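Obg-like ATPase 1 (Schizosaccharomyces pombe, PDB 1NI3) hydrolyses ATP and, less efficiently, GTP with magnesium as cofactor, and negatively regulates the G2/M transition of the cell cycle. Local coordinates at residues 14-19 against 223-228; 87-92 against 118-123; 190-195 against 217-222. All blocks are in the same frame, centred on the assembly; numbering follows the deposited sequence.

Contact 1. Residues 14-19 against 223-228; sequences WGRPGN and TAKPVI
Trp14 and Ala224 meet where the irregular chain 14-19, which leads into strand 22-27, passes the end of the 3-10 turn at 223-224 and the loop that enters strand 227-232. Because CG of Trp14 is anti to the backbone N (chi1 174°), the indole is carried out of its own loop and presents its pyrrole edge to the backbone of Ala224. There NE1 donates to Ala224 O at 2.9 Å, with an N-H...O angle of 157°. The acceptor lies close to the indole plane, but the bond is less regular from the other end: the donor stands 39° out of the carbonyl plane, off the lone-pair directions of the oxygen. Further along the same ring system, CZ2 packs against Ala224 CB at 3.9 Å, so one residue supplies both a polar and an apolar partner. A leucine at Trp14 would probably leave the Ala224 carbonyl without this donor and the Ala224 methyl without its aromatic neighbour. The contact ties the chain ahead of the first strand of the P-loop G domain to the entrance of a later one: strand 227-232 pairs in parallel with strand 118-124 and runs up to Met233, which is predicted to bind ATP. Beyond the indole, the end of the Arg16 side chain comes near Lys225, NH2 lying 4.2 Å from Lys225 NZ. Lys225 NZ bonds to Val116 O and Arg16 NH2 to Arg114 O, and each makes a further weak bond to the other's acceptor. Arg16 NE makes a salt bridge with Asp117, whose negative charge would be expected to ease the closeness of the two cations.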
# COMPACT_ATOMS: atom_id res chain seq x y z
N TRP A 14 -5.08 -11.92 -0.67
CA TRP A 14 -6.21 -11.07 -0.98
C TRP A 14 -5.82 -9.89 -1.87
O TRP A 14 -4.77 -9.30 -1.67
CB TRP A 14 -6.79 -10.60 0.35
CG TRP A 14 -7.87 -9.62 0.28
CD1 TRP A 14 -7.75 -8.31 -0.01
CD2 TRP A 14 -9.26 -9.88 0.50
NE1 TRP A 14 -8.99 -7.72 0.00
CE2 TRP A 14 -9.94 -8.67 0.29
CE3 TRP A 14 -10.00 -11.03 0.82
CZ2 TRP A 14 -11.33 -8.55 0.42
CZ3 TRP A 14 -11.37 -10.92 0.95
CH2 TRP A 14 -12.03 -9.69 0.73
N GLY A 15 -6.65 -9.56 -2.85
CA GLY A 15 -6.32 -8.45 -3.71
C GLY A 15 -5.89 -8.83 -5.11
O GLY A 15 -5.99 -9.99 -5.53
N ARG A 16 -5.42 -7.85 -5.85
CA ARG A 16 -5.00 -8.05 -7.23
C ARG A 16 -3.68 -8.84 -7.34
O ARG A 16 -2.78 -8.69 -6.51
CB ARG A 16 -4.89 -6.66 -7.89
CG ARG A 16 -4.39 -6.61 -9.30
CD ARG A 16 -5.24 -5.66 -10.16
NE ARG A 16 -5.46 -4.34 -9.56
CZ ARG A 16 -6.35 -3.46 -10.02
NH1 ARG A 16 -7.11 -3.77 -11.07
NH2 ARG A 16 -6.51 -2.27 -9.45
N PRO A 17 -3.58 -9.73 -8.33
CA PRO A 17 -2.40 -10.57 -8.59
C PRO A 17 -1.20 -9.76 -9.06
O PRO A 17 -1.36 -8.75 -9.74
CB PRO A 17 -2.87 -11.51 -9.70
CG PRO A 17 -4.32 -11.64 -9.42
CD PRO A 17 -4.72 -10.21 -9.12
N GLY A 18 -0.00 -10.22 -8.68
CA GLY A 18 1.21 -9.54 -9.12
C GLY A 18 2.12 -8.89 -8.11
O GLY A 18 1.97 -9.06 -6.90
N ASN A 19 3.09 -8.13 -8.62
CA ASN A 19 4.05 -7.44 -7.78
C ASN A 19 3.91 -5.93 -7.89
O ASN A 19 3.99 -5.24 -6.89
CB ASN A 19 5.49 -7.82 -8.15
CG ASN A 19 5.71 -9.32 -8.16
OD1 ASN A 19 5.55 -10.00 -7.14
ND2 ASN A 19 6.07 -9.85 -9.32
N THR A 223 -14.19 -1.38 -1.59
CA THR A 223 -14.16 -1.77 -0.19
C THR A 223 -13.33 -3.03 0.12
O THR A 223 -13.35 -3.55 1.24
CB THR A 223 -15.63 -1.93 0.30
OG1 THR A 223 -15.74 -1.58 1.68
CG2 THR A 223 -16.13 -3.35 0.07
N ALA A 224 -12.58 -3.51 -0.89
CA ALA A 224 -11.71 -4.66 -0.75
C ALA A 224 -10.29 -4.21 -0.44
O ALA A 224 -9.57 -4.87 0.28
CB ALA A 224 -11.73 -5.48 -2.03
N LYS A 225 -9.91 -3.06 -0.98
CA LYS A 225 -8.56 -2.52 -0.79
C LYS A 225 -8.24 -2.13 0.65
O LYS A 225 -9.06 -1.51 1.33
CB LYS A 225 -8.35 -1.30 -1.67
CG LYS A 225 -8.91 -1.45 -3.08
CD LYS A 225 -8.72 -0.19 -3.89
CE LYS A 225 -9.42 -0.30 -5.23
NZ LYS A 225 -8.88 -1.42 -6.04
N PRO A 226 -7.05 -2.50 1.14
CA PRO A 226 -6.80 -2.08 2.53
C PRO A 226 -6.67 -0.56 2.59
O PRO A 226 -6.36 0.09 1.59
CB PRO A 226 -5.52 -2.81 2.89
CG PRO A 226 -4.83 -2.99 1.57
CD PRO A 226 -5.97 -3.36 0.65
N VAL A 227 -6.91 -0.01 3.77
CA VAL A 227 -6.84 1.44 3.94
C VAL A 227 -5.92 1.82 5.09
O VAL A 227 -5.90 1.17 6.14
CB VAL A 227 -8.24 2.02 4.21
CG1 VAL A 227 -8.16 3.54 4.30
CG2 VAL A 227 -9.20 1.59 3.11
N ILE A 228 -5.16 2.88 4.90
CA ILE A 228 -4.24 3.36 5.92
C ILE A 228 -4.59 4.80 6.22
O ILE A 228 -4.46 5.66 5.34
CB ILE A 228 -2.79 3.27 5.43
CG1 ILE A 228 -2.42 1.82 5.12
CG2 ILE A 228 -1.87 3.88 6.47
CD1 ILE A 228 -1.11 1.66 4.34

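Contact 2. Residues 87-92 against 118-123; sequences LTVFDI and AIYQVV
Leu87 CD2 approaches the phenol end of Tyr120, 3.4 Å from OH and 4.2 Å from CE2, at the edge of the ring and near its plane. The two side chains come from opposite directions. With CG anti to the backbone N (chi1 170°), Leu87 sends CD2 to this end of the ring. Val89, two residues on from Leu87, adds a looser apolar contact from CG1 to Tyr120 CD2 at 4.4 Å, nearer the root of the ring. The backbones themselves stay apart, with 8.9 Å between the CA atoms of Val89 and Tyr120, because the strands they belong to are not neighbours. Strand 22-27 lies between them and pairs in parallel with both, the usual order in the core of a P-loop GTPase. Tyr120 therefore spans a strand, and its side chain also touches Thr23 on the strand it crosses. The buried hydroxyl is satisfied from the covering layer: Tyr120 OH is hydrogen-bonded to Ile297 O of helix 294-304, which fixes the far end of the ring. Ile228 of strand 227-232 packs on Tyr120 as well, and Leu305 backs Leu87. Farther out, the chain of Val89 continues to Asp91, where the sequence matches the start of the DxxG (G3) motif of GTPases. The side chain of Tyr120 is about 8 Å from that of Lys33, predicted to bind ATP.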
# COMPACT_ATOMS: atom_id res chain seq x y z
N LEU A 87 7.70 2.15 -3.59
CA LEU A 87 6.25 2.09 -3.36
C LEU A 87 5.64 3.17 -4.25
O LEU A 87 6.01 4.34 -4.17
CB LEU A 87 5.86 2.40 -1.91
CG LEU A 87 4.33 2.57 -1.73
CD1 LEU A 87 3.65 1.24 -1.97
CD2 LEU A 87 3.99 3.09 -0.35
N THR A 88 4.72 2.76 -5.11
CA THR A 88 4.05 3.69 -6.00
C THR A 88 2.91 4.39 -5.24
O THR A 88 2.12 3.76 -4.53
CB THR A 88 3.51 2.95 -7.23
OG1 THR A 88 4.60 2.31 -7.90
CG2 THR A 88 2.82 3.91 -8.19
N VAL A 89 2.85 5.72 -5.35
CA VAL A 89 1.81 6.48 -4.67
C VAL A 89 1.15 7.43 -5.66
O VAL A 89 1.80 8.30 -6.23
CB VAL A 89 2.42 7.26 -3.48
CG1 VAL A 89 1.32 7.96 -2.69
CG2 VAL A 89 3.21 6.33 -2.60
N PHE A 90 -0.16 7.26 -5.85
CA PHE A 90 -0.91 8.10 -6.77
C PHE A 90 -1.72 9.22 -6.16
O PHE A 90 -2.38 9.06 -5.12
CB PHE A 90 -1.83 7.26 -7.65
CG PHE A 90 -1.17 6.77 -8.90
CD1 PHE A 90 -0.92 5.41 -9.09
CD2 PHE A 90 -0.75 7.66 -9.89
CE1 PHE A 90 -0.27 4.96 -10.23
CE2 PHE A 90 -0.09 7.21 -11.04
CZ PHE A 90 0.15 5.86 -11.21
N ASP A 91 -1.64 10.37 -6.82
CA ASP A 91 -2.35 11.57 -6.42
C ASP A 91 -3.72 11.58 -7.11
O ASP A 91 -3.95 12.30 -8.07
CB ASP A 91 -1.54 12.80 -6.81
CG ASP A 91 -2.29 14.08 -6.55
OD1 ASP A 91 -3.00 14.14 -5.52
OD2 ASP A 91 -2.16 15.03 -7.36
N ILE A 92 -4.62 10.76 -6.59
CA ILE A 92 -5.97 10.63 -7.10
C ILE A 92 -6.57 12.00 -7.43
O ILE A 92 -7.05 12.22 -8.55
CB ILE A 92 -6.87 9.91 -6.08
CG1 ILE A 92 -6.19 8.61 -5.64
CG2 ILE A 92 -8.24 9.63 -6.70
CD1 ILE A 92 -5.90 7.66 -6.78
N ALA A 118 -4.17 -0.04 -2.61
CA ALA A 118 -4.13 0.32 -1.20
C ALA A 118 -4.39 1.82 -1.07
O ALA A 118 -3.74 2.64 -1.72
CB ALA A 118 -2.77 -0.04 -0.62
N ILE A 119 -5.35 2.16 -0.21
CA ILE A 119 -5.74 3.53 0.01
C ILE A 119 -5.10 4.23 1.20
O ILE A 119 -4.98 3.67 2.30
CB ILE A 119 -7.28 3.62 0.19
CG1 ILE A 119 -7.97 3.53 -1.16
CG2 ILE A 119 -7.67 4.92 0.87
CD1 ILE A 119 -9.43 3.72 -1.08
N TYR A 120 -4.67 5.46 0.96
CA TYR A 120 -4.08 6.29 1.99
C TYR A 120 -5.13 7.35 2.27
O TYR A 120 -5.24 8.33 1.55
CB TYR A 120 -2.83 6.97 1.44
CG TYR A 120 -1.57 6.16 1.63
CD1 TYR A 120 -1.19 5.73 2.89
CD2 TYR A 120 -0.73 5.87 0.56
CE1 TYR A 120 -0.01 5.06 3.09
CE2 TYR A 120 0.47 5.19 0.74
CZ TYR A 120 0.82 4.79 2.02
OH TYR A 120 2.00 4.14 2.25
N GLN A 121 -5.92 7.16 3.33
CA GLN A 121 -6.99 8.09 3.67
C GLN A 121 -6.58 9.19 4.62
O GLN A 121 -6.42 8.96 5.82
CB GLN A 121 -8.18 7.32 4.26
CG GLN A 121 -9.40 8.18 4.58
CD GLN A 121 -10.68 7.38 4.46
OE1 GLN A 121 -11.67 7.64 5.15
NE2 GLN A 121 -10.68 6.41 3.56
N VAL A 122 -6.45 10.39 4.09
CA VAL A 122 -6.06 11.55 4.88
C VAL A 122 -7.18 12.15 5.74
O VAL A 122 -8.08 12.82 5.23
CB VAL A 122 -5.53 12.66 3.99
CG1 VAL A 122 -5.05 13.80 4.85
CG2 VAL A 122 -4.42 12.12 3.12
N VAL A 123 -7.11 11.93 7.05
CA VAL A 123 -8.11 12.47 7.98
C VAL A 123 -7.67 13.84 8.49
O VAL A 123 -6.53 14.01 8.93
CB VAL A 123 -8.33 11.52 9.19
CG1 VAL A 123 -9.40 12.08 10.11
CG2 VAL A 123 -8.74 10.14 8.69

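Contact 3. Residues 190-195 against 217-222; sequences EKVYQY and NSLYLL
Val192 faces Leu219 and Leu221 where a helix passes a turn: 190-195 is regular helix within 179-199, while 217-222 leaves helix 210-217 through a type I beta turn from Asn217 to Tyr220. The nearest CA atoms, those of Val192 and Leu219, are 10.2 Å apart, a spacing bridged entirely by side chains. The turn is closed by Tyr220 N bonding to Asn217 O at 3.2 Å, and Tyr220 itself takes a positive phi of 41°, the first residue past the helix to abandon helical angles. Leu219, within the turn, and Leu221, just after it, both point toward Val192, whereas Tyr220 is sent elsewhere, its ring lying with one face over Asn217 O and its side chain against Arg16. Val192 meets the leucines with a single branch. CG1, anti to the backbone N (chi1 174°), extends tip to tip toward Leu221 CD1 at 4.0 Å, and the same methyl lies 4.5 Å from Leu219 CD1, a looser approach. Helix 179-199 runs beside the long helix 140-168, and the pair fits the helical arm characteristic of YchF proteins; Val192 thus joins helix 179-199 to the connection returning to strand 227-232 of the G domain. Ile216 of helix 210-217 touches both Val192 and Leu221, and Ile203 also packs on Val192, so the small apolar cluster also draws on the chain between the two segments. Tyr193 rests on Val159 of helix 140-168. From the same helix Asp155 touches Leu221 and, through OD1, accepts a hydrogen bond from Leu222 N, holding the exit of the turn against that helix.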
# COMPACT_ATOMS: atom_id res chain seq x y z
N GLU A 190 -24.29 -13.24 -3.27
CA GLU A 190 -25.42 -12.86 -2.44
C GLU A 190 -24.93 -12.43 -1.06
O GLU A 190 -25.34 -11.39 -0.54
CB GLU A 190 -26.37 -14.05 -2.30
CG GLU A 190 -27.83 -13.68 -2.05
CD GLU A 190 -28.43 -12.94 -3.23
OE1 GLU A 190 -28.50 -11.69 -3.18
OE2 GLU A 190 -28.83 -13.62 -4.21
N LYS A 191 -24.05 -13.24 -0.47
CA LYS A 191 -23.48 -12.93 0.84
C LYS A 191 -22.67 -11.64 0.77
O LYS A 191 -22.73 -10.83 1.68
CB LYS A 191 -22.57 -14.07 1.32
CG LYS A 191 -23.29 -15.33 1.79
CD LYS A 191 -22.28 -16.42 2.19
CE LYS A 191 -21.31 -15.95 3.27
NZ LYS A 191 -20.22 -16.94 3.51
N VAL A 192 -21.91 -11.48 -0.31
CA VAL A 192 -21.10 -10.28 -0.51
C VAL A 192 -22.01 -9.06 -0.42
O VAL A 192 -21.65 -8.05 0.20
CB VAL A 192 -20.42 -10.28 -1.89
CG1 VAL A 192 -19.72 -8.96 -2.12
CG2 VAL A 192 -19.44 -11.43 -1.96
N TYR A 193 -23.18 -9.15 -1.05
CA TYR A 193 -24.15 -8.06 -1.04
C TYR A 193 -24.66 -7.94 0.39
O TYR A 193 -24.58 -6.87 1.00
CB TYR A 193 -25.31 -8.38 -1.97
CG TYR A 193 -26.22 -7.20 -2.19
CD1 TYR A 193 -25.93 -6.23 -3.14
CD2 TYR A 193 -27.37 -7.04 -1.42
CE1 TYR A 193 -26.76 -5.12 -3.33
CE2 TYR A 193 -28.21 -5.95 -1.59
CZ TYR A 193 -27.90 -4.99 -2.55
OH TYR A 193 -28.74 -3.92 -2.71
N GLN A 194 -25.19 -9.05 0.90
CA GLN A 194 -25.69 -9.12 2.27
C GLN A 194 -24.77 -8.33 3.20
O GLN A 194 -25.23 -7.49 3.96
CB GLN A 194 -25.71 -10.59 2.71
CG GLN A 194 -27.07 -11.27 2.67
CD GLN A 194 -27.84 -11.10 3.97
OE1 GLN A 194 -27.39 -11.54 5.04
NE2 GLN A 194 -28.99 -10.44 3.90
N TYR A 195 -23.48 -8.63 3.12
CA TYR A 195 -22.48 -7.97 3.97
C TYR A 195 -22.46 -6.48 3.72
O TYR A 195 -22.72 -5.69 4.62
CB TYR A 195 -21.07 -8.55 3.69
CG TYR A 195 -20.06 -8.38 4.81
CD1 TYR A 195 -19.90 -9.36 5.79
CD2 TYR A 195 -19.27 -7.22 4.92
CE1 TYR A 195 -18.99 -9.20 6.84
CE2 TYR A 195 -18.36 -7.05 5.97
CZ TYR A 195 -18.23 -8.05 6.93
OH TYR A 195 -17.35 -7.88 7.98
N ASN A 217 -12.31 -11.08 -5.30
CA ASN A 217 -11.26 -10.42 -6.09
C ASN A 217 -11.66 -10.12 -7.53
O ASN A 217 -11.23 -9.12 -8.12
CB ASN A 217 -9.98 -11.24 -6.09
CG ASN A 217 -9.29 -11.23 -4.77
OD1 ASN A 217 -9.22 -10.19 -4.11
ND2 ASN A 217 -8.73 -12.36 -4.39
N SER A 218 -12.47 -11.00 -8.10
CA SER A 218 -12.91 -10.80 -9.47
C SER A 218 -13.84 -9.61 -9.56
O SER A 218 -14.18 -9.17 -10.65
CB SER A 218 -13.66 -12.03 -9.97
OG SER A 218 -14.88 -12.17 -9.25
N LEU A 219 -14.27 -9.07 -8.42
CA LEU A 219 -15.17 -7.93 -8.47
C LEU A 219 -14.48 -6.59 -8.29
O LEU A 219 -15.11 -5.53 -8.41
CB LEU A 219 -16.25 -8.07 -7.40
CG LEU A 219 -17.06 -9.37 -7.41
CD1 LEU A 219 -18.06 -9.34 -6.28
CD2 LEU A 219 -17.75 -9.53 -8.75
N TYR A 220 -13.18 -6.63 -8.01
CA TYR A 220 -12.38 -5.43 -7.82
C TYR A 220 -13.11 -4.36 -7.00
O TYR A 220 -13.10 -3.17 -7.35
CB TYR A 220 -11.95 -4.88 -9.18
CG TYR A 220 -11.28 -5.93 -10.02
CD1 TYR A 220 -12.03 -6.90 -10.66
CD2 TYR A 220 -9.89 -6.01 -10.10
CE1 TYR A 220 -11.42 -7.93 -11.35
CE2 TYR A 220 -9.27 -7.05 -10.79
CZ TYR A 220 -10.04 -8.01 -11.42
OH TYR A 220 -9.45 -9.04 -12.10
N LEU A 221 -13.73 -4.79 -5.91
CA LEU A 221 -14.49 -3.87 -5.06
C LEU A 221 -13.62 -2.79 -4.42
O LEU A 221 -12.47 -3.03 -4.06
CB LEU A 221 -15.22 -4.65 -3.96
CG LEU A 221 -16.17 -5.73 -4.46
CD1 LEU A 221 -16.82 -6.44 -3.29
CD2 LEU A 221 -17.22 -5.11 -5.36
N LEU A 222 -14.18 -1.60 -4.29
CA LEU A 222 -13.48 -0.49 -3.68
C LEU A 222 -13.16 -0.84 -2.24
O LEU A 222 -12.05 -0.67 -1.74
CB LEU A 222 -14.36 0.76 -3.71
CG LEU A 222 -14.25 1.62 -4.97
CD1 LEU A 222 -15.51 2.44 -5.15
CD2 LEU A 222 -13.02 2.51 -4.87

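In the fold
Contact 1 sits between the other two, its centre 13 Å from each, whereas contacts 2 and 3 lie 22 Å apart between centres and do not touch, their nearest atoms being about 5 Å apart. Along the chain contact 1 encloses both: 14-19 comes first, contact 2 and then contact 3 follow, and 223-228 closes the series. Contacts 1 and 2 share the central sheet, where Ile228 N probably bonds to Ile119 O at 2.7 Å between strands 227-232 and 118-124. Contacts 1 and 3 are joined by Gly15 N and Asn217 OD1, 2.9 Å apart. Together they connect the nucleotide-binding core, through the N-terminal loop and the 217-228 connection, to the probable helical arm.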